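Local atomic coordinates of MSP-domain protein like family member (PDB entry 1ROW), a protein that belongs to the nematode major sperm protein family, is sperm-specific, and probably plays a structural role whose details are undefined. Residues I31-K36 and G50-S55; V76-A81 and G99-P104. All blocks are in the same frame, centred on the assembly; numbering follows the deposited sequence.

Interactions 1 and 2 apply one design twice within a single beta sheet. Each has two antiparallel hydrogen-bonded pairs around a non-hydrogen-bonded pair, with a phenylalanine ring laid over a glycine at one end. Their centres are about 8 Å apart, and one strand of each, 31-37 and 70-80, are neighbours in the sheet, joined by the probable backbone bonds Lys34 N to His77 O and Val32 N to Ala79 O. Interaction 1 closes a hairpin and is mostly buried, with apolar side chains on both faces. Interaction 2 brings in the strand 99-108 nearer the surface, where His77 and Thr100 form the middle pair and Val101 and Phe78 are only partly covered.

Interaction 1 (I31-K36 and G50-S55); sequences IVFKIK and GFVDPS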
loop_
_atom_site.group_PDB
_atom_site.type_symbol
_atom_site.label_atom_id
_atom_site.label_comp_id
_atom_site.label_asym_id
_atom_site.label_seq_id
_atom_site.Cartn_x
_atom_site.Cartn_y
_atom_site.Cartn_z
ATOM N N ILE A 31 2.405 11.938 -5.734
ATOM C CA ILE A 31 2.461 11.550 -4.333
ATOM C C ILE A 31 3.485 10.441 -4.142
ATOM O O ILE A 31 3.735 9.644 -5.047
ATOM C CB ILE A 31 1.089 11.054 -3.816
ATOM C CG1 ILE A 31 0.625 9.857 -4.642
ATOM C CG2 ILE A 31 0.072 12.190 -3.861
ATOM C CD1 ILE A 31 -0.772 9.367 -4.301
ATOM N N VAL A 32 4.097 10.425 -2.964
ATOM C CA VAL A 32 5.069 9.406 -2.603
ATOM C C VAL A 32 4.367 8.621 -1.495
ATOM O O VAL A 32 3.628 9.207 -0.703
ATOM C CB VAL A 32 6.379 10.041 -2.053
ATOM C CG1 VAL A 32 6.102 10.782 -0.758
ATOM C CG2 VAL A 32 7.432 8.971 -1.837
ATOM N N PHE A 33 4.577 7.308 -1.444
ATOM C CA PHE A 33 3.938 6.497 -0.414
ATOM C C PHE A 33 4.868 5.414 0.132
ATOM O O PHE A 33 5.831 5.020 -0.528
ATOM C CB PHE A 33 2.665 5.845 -0.972
ATOM C CG PHE A 33 2.924 4.781 -2.006
ATOM C CD1 PHE A 33 3.310 3.495 -1.626
ATOM C CD2 PHE A 33 2.789 5.061 -3.359
ATOM C CE1 PHE A 33 3.555 2.506 -2.579
ATOM C CE2 PHE A 33 3.033 4.076 -4.325
ATOM C CZ PHE A 33 3.417 2.798 -3.933
ATOM N N LYS A 34 4.566 4.958 1.346
ATOM C CA LYS A 34 5.309 3.897 2.021
ATOM C C LYS A 34 4.274 3.003 2.698
ATOM O O LYS A 34 3.386 3.490 3.396
ATOM C CB LYS A 34 6.252 4.457 3.085
ATOM C CG LYS A 34 7.001 3.356 3.822
ATOM C CD LYS A 34 7.861 3.888 4.964
ATOM C CE LYS A 34 8.758 2.783 5.508
ATOM N NZ LYS A 34 7.994 1.547 5.870
ATOM N N ILE A 35 4.401 1.697 2.521
ATOM C CA ILE A 35 3.422 0.790 3.095
ATOM C C ILE A 35 3.941 -0.088 4.221
ATOM O O ILE A 35 5.005 -0.680 4.119
ATOM C CB ILE A 35 2.830 -0.118 2.000
ATOM C CG1 ILE A 35 2.313 0.748 0.851
ATOM C CG2 ILE A 35 1.716 -0.972 2.577
ATOM C CD1 ILE A 35 1.649 -0.020 -0.270
ATOM N N LYS A 36 3.167 -0.158 5.297
ATOM C CA LYS A 36 3.510 -0.985 6.444
ATOM C C LYS A 36 2.337 -1.918 6.740
ATOM O O LYS A 36 1.184 -1.495 6.740
ATOM C CB LYS A 36 3.813 -0.120 7.669
ATOM C CG LYS A 36 5.280 0.277 7.804
ATOM C CD LYS A 36 5.616 0.638 9.252
ATOM C CE LYS A 36 7.121 0.794 9.461
ATOM N NZ LYS A 36 7.474 1.007 10.899
ATOM N N GLY A 50 6.888 3.781 -3.315
ATOM C CA GLY A 50 6.535 4.116 -4.681
ATOM C C GLY A 50 5.955 5.500 -4.872
ATOM O O GLY A 50 5.825 6.271 -3.925
ATOM N N PHE A 51 5.607 5.801 -6.118
ATOM C CA PHE A 51 5.022 7.082 -6.491
ATOM C C PHE A 51 3.678 6.835 -7.168
ATOM O O PHE A 51 3.419 5.744 -7.669
ATOM C CB PHE A 51 5.905 7.805 -7.516
ATOM C CG PHE A 51 7.266 8.184 -7.010
ATOM C CD1 PHE A 51 7.416 9.164 -6.034
ATOM C CD2 PHE A 51 8.406 7.599 -7.554
ATOM C CE1 PHE A 51 8.682 9.561 -5.608
ATOM C CE2 PHE A 51 9.681 7.989 -7.136
ATOM C CZ PHE A 51 9.817 8.972 -6.163
ATOM N N VAL A 52 2.822 7.850 -7.168
ATOM C CA VAL A 52 1.546 7.768 -7.869
ATOM C C VAL A 52 1.410 9.142 -8.521
ATOM O O VAL A 52 1.299 10.154 -7.834
ATOM C CB VAL A 52 0.342 7.518 -6.939
ATOM C CG1 VAL A 52 -0.874 7.162 -7.783
ATOM C CG2 VAL A 52 0.640 6.398 -5.949
ATOM N N ASP A 53 1.452 9.172 -9.848
ATOM C CA ASP A 53 1.359 10.419 -10.593
ATOM C C ASP A 53 -0.023 11.058 -10.523
ATOM O O ASP A 53 -1.009 10.396 -10.212
ATOM C CB ASP A 53 1.717 10.176 -12.063
ATOM C CG ASP A 53 3.117 9.640 -12.241
ATOM O OD1 ASP A 53 4.048 10.204 -11.631
ATOM O OD2 ASP A 53 3.286 8.663 -12.998
ATOM N N PRO A 54 -0.106 12.368 -10.797
ATOM C CA PRO A 54 -1.399 13.056 -10.766
ATOM C C PRO A 54 -2.313 12.335 -11.759
ATOM O O PRO A 54 -1.907 12.066 -12.890
ATOM C CB PRO A 54 -1.050 14.469 -11.233
ATOM C CG PRO A 54 0.357 14.637 -10.769
ATOM C CD PRO A 54 0.987 13.311 -11.093
ATOM N N SER A 55 -3.532 12.021 -11.332
ATOM C CA SER A 55 -4.501 11.297 -12.163
ATOM C C SER A 55 -3.918 9.971 -12.656
ATOM O O SER A 55 -4.347 9.417 -13.668
ATOM C CB SER A 55 -4.954 12.148 -13.358
ATOM O OG SER A 55 -3.930 12.288 -14.323
#
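Ile31 with Val52 and Phe33 with Gly50 form antiparallel hydrogen-bonded pairs on either side of the non-hydrogen-bonded pair Val32-Phe51, the strand directions making an angle of 139°. This is the base of a beta hairpin, strands 31-37 and 43-52, in the immunoglobulin-like fold of the major sperm protein domain. Four backbone bonds hold it, and Val52 O also accepts a bond from Asn25 ND2. On one face Phe33 gives a cross-strand aromatic-glycine pair. Its chi1 of 69° sets CG between the backbone N and the carbonyl carbon; the ring beyond it lies over Gly50, whose CA makes a CH-pi contact 3.8 Å from the Phe33 ring centroid. Beside it, Phe33 CD2 meets Val52 CG2 at 3.6 Å. An alanine in place of Phe33 would probably leave the Gly50 backbone without its aromatic cover and open a gap beside Val52 CG2. Ile31 lies alongside Val52 and points the same way; its CG1 is pressed to 3.3 Å from Val52 CB, tighter than usual, and its CD1 goes on to Val52 CG2 at 3.7 Å. On the other face, where the helix 88-92 packs against both residues, Val32 CG2 crosses to Phe51 CE1 at 4.0 Å. The Phe51 ring also turns an edge to the backbone, with Ile31 O in its plane and 3.8 Å from Phe51 CD1.

Interaction 2 (V76-A81 and G99-P104); sequences VHFASA and GTVTIP
Phe78 covers Gly99 where the strands 70-80 and 99-108 run antiparallel, at 149°, in the immunoglobulin-like fold. The two residues form a hydrogen-bonded pair, as do Val76 and Val101, with the non-hydrogen-bonded pair His77-Thr100 between them. The straightest of the four backbone bonds is Phe78 N to Gly99 O, at 171°. The Phe78 side chain runs across the partner strand and lies over the Gly99 backbone. Its CB packs against Val32 O of the next strand in the sheet, and CG is set between the backbone N and the carbonyl carbon (chi1 59°). Phe78 CG lies 3.6 Å from Gly99 O, and CD2 comes closer to the same oxygen, at 3.2 Å; CD1 also faces Gly99 O, but from farther off. Beyond them, CE1 meets Gly99 CA, while Phe78 CE2 touches Gly99 C, lies 3.3 Å from Thr100 N and reaches Val101 CG1 at 3.8 Å. At the tip, Phe78 CZ rests 3.4 Å from Gly99 C. Gly99, having no CB, leaves room for this end of the ring. On the same face Val76 and Val101 cross, Val76 CB being 3.5 Å from Val101 CG2, and Val76 packs in turn on Phe33 and Ile35 of the strand 31-37. On the opposite face His77 and Thr100 lie side by side. Thr100 turns its methyl rather than its hydroxyl to the imidazole, CG2 being 3.3 Å from His77 ND1. No side-chain hydrogen bond or salt bridge spans the two segments. Gly99 O takes its hydrogen bond from Phe78 N while the ring of that residue covers it, so one residue both holds the carbonyl and probably shields it from solvent.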
loop_
_atom_site.group_PDB
_atom_site.type_symbol
_atom_site.label_atom_id
_atom_site.label_comp_id
_atom_site.label_asym_id
_atom_site.label_seq_id
_atom_site.Cartn_x
_atom_site.Cartn_y
_atom_site.Cartn_z
ATOM N N VAL A 76 -1.010 2.709 4.511
ATOM C CA VAL A 76 -0.310 3.416 3.463
ATOM C C VAL A 76 -0.040 4.856 3.891
ATOM O O VAL A 76 -0.958 5.668 4.015
ATOM C CB VAL A 76 -1.126 3.402 2.155
ATOM C CG1 VAL A 76 -0.325 4.049 1.041
ATOM C CG2 VAL A 76 -1.484 1.964 1.781
ATOM N N HIS A 77 1.227 5.151 4.150
ATOM C CA HIS A 77 1.661 6.485 4.551
ATOM C C HIS A 77 2.030 7.226 3.267
ATOM O O HIS A 77 2.795 6.711 2.448
ATOM C CB HIS A 77 2.883 6.375 5.471
ATOM C CG HIS A 77 2.607 5.645 6.749
ATOM N ND1 HIS A 77 2.181 6.284 7.893
ATOM C CD2 HIS A 77 2.625 4.323 7.045
ATOM C CE1 HIS A 77 1.944 5.390 8.835
ATOM N NE2 HIS A 77 2.204 4.192 8.345
ATOM N N PHE A 78 1.490 8.425 3.083
ATOM C CA PHE A 78 1.780 9.175 1.868
ATOM C C PHE A 78 2.065 10.648 2.114
ATOM O O PHE A 78 1.798 11.184 3.192
ATOM C CB PHE A 78 0.610 9.038 0.890
ATOM C CG PHE A 78 -0.688 9.527 1.444
ATOM C CD1 PHE A 78 -1.002 10.881 1.422
ATOM C CD2 PHE A 78 -1.583 8.638 2.030
ATOM C CE1 PHE A 78 -2.194 11.349 1.976
ATOM C CE2 PHE A 78 -2.779 9.091 2.589
ATOM C CZ PHE A 78 -3.084 10.448 2.563
ATOM N N ALA A 79 2.607 11.294 1.089
ATOM C CA ALA A 79 2.938 12.706 1.152
ATOM C C ALA A 79 3.218 13.253 -0.235
ATOM O O ALA A 79 3.381 12.507 -1.201
ATOM C CB ALA A 79 4.165 12.923 2.043
ATOM N N SER A 80 3.281 14.573 -0.321
ATOM C CA SER A 80 3.574 15.230 -1.576
ATOM C C SER A 80 4.950 14.761 -2.029
ATOM O O SER A 80 5.889 14.717 -1.235
ATOM C CB SER A 80 3.581 16.743 -1.370
ATOM O OG SER A 80 4.116 17.397 -2.503
ATOM N N ALA A 81 5.069 14.399 -3.302
ATOM C CA ALA A 81 6.348 13.948 -3.835
ATOM C C ALA A 81 7.262 15.153 -4.014
ATOM O O ALA A 81 6.891 16.137 -4.658
ATOM C CB ALA A 81 6.142 13.246 -5.158
ATOM N N GLY A 99 -0.424 12.091 5.354
ATOM C CA GLY A 99 -1.639 11.371 5.695
ATOM C C GLY A 99 -1.508 9.872 5.500
ATOM O O GLY A 99 -0.495 9.384 4.998
ATOM N N THR A 100 -2.529 9.130 5.913
ATOM C CA THR A 100 -2.508 7.681 5.762
ATOM C C THR A 100 -3.887 7.125 5.433
ATOM O O THR A 100 -4.906 7.664 5.869
ATOM C CB THR A 100 -2.027 6.968 7.054
ATOM O OG1 THR A 100 -3.089 6.958 8.017
ATOM C CG2 THR A 100 -0.817 7.683 7.661
ATOM N N VAL A 101 -3.905 6.053 4.647
ATOM C CA VAL A 101 -5.140 5.364 4.302
ATOM C C VAL A 101 -4.910 3.913 4.701
ATOM O O VAL A 101 -3.846 3.349 4.438
ATOM C CB VAL A 101 -5.474 5.438 2.794
ATOM C CG1 VAL A 101 -5.878 6.850 2.425
ATOM C CG2 VAL A 101 -4.288 4.989 1.973
ATOM N N THR A 102 -5.896 3.317 5.357
ATOM C CA THR A 102 -5.772 1.942 5.807
ATOM C C THR A 102 -6.673 0.996 5.033
ATOM O O THR A 102 -7.864 1.260 4.846
ATOM C CB THR A 102 -6.086 1.838 7.306
ATOM O OG1 THR A 102 -5.145 2.636 8.037
ATOM C CG2 THR A 102 -5.996 0.397 7.780
ATOM N N ILE A 103 -6.074 -0.094 4.566
ATOM C CA ILE A 103 -6.775 -1.126 3.815
ATOM C C ILE A 103 -6.831 -2.336 4.739
ATOM O O ILE A 103 -5.789 -2.896 5.105
ATOM C CB ILE A 103 -5.998 -1.526 2.532
ATOM C CG1 ILE A 103 -5.925 -0.344 1.567
ATOM C CG2 ILE A 103 -6.663 -2.721 1.858
ATOM C CD1 ILE A 103 -5.181 -0.658 0.288
ATOM N N PRO A 104 -8.039 -2.731 5.170
ATOM C CA PRO A 104 -8.085 -3.900 6.053
ATOM C C PRO A 104 -7.814 -5.178 5.259
ATOM O O PRO A 104 -8.151 -5.274 4.078
ATOM C CB PRO A 104 -9.503 -3.845 6.627
ATOM C CG PRO A 104 -10.292 -3.205 5.526
ATOM C CD PRO A 104 -9.363 -2.095 5.059
#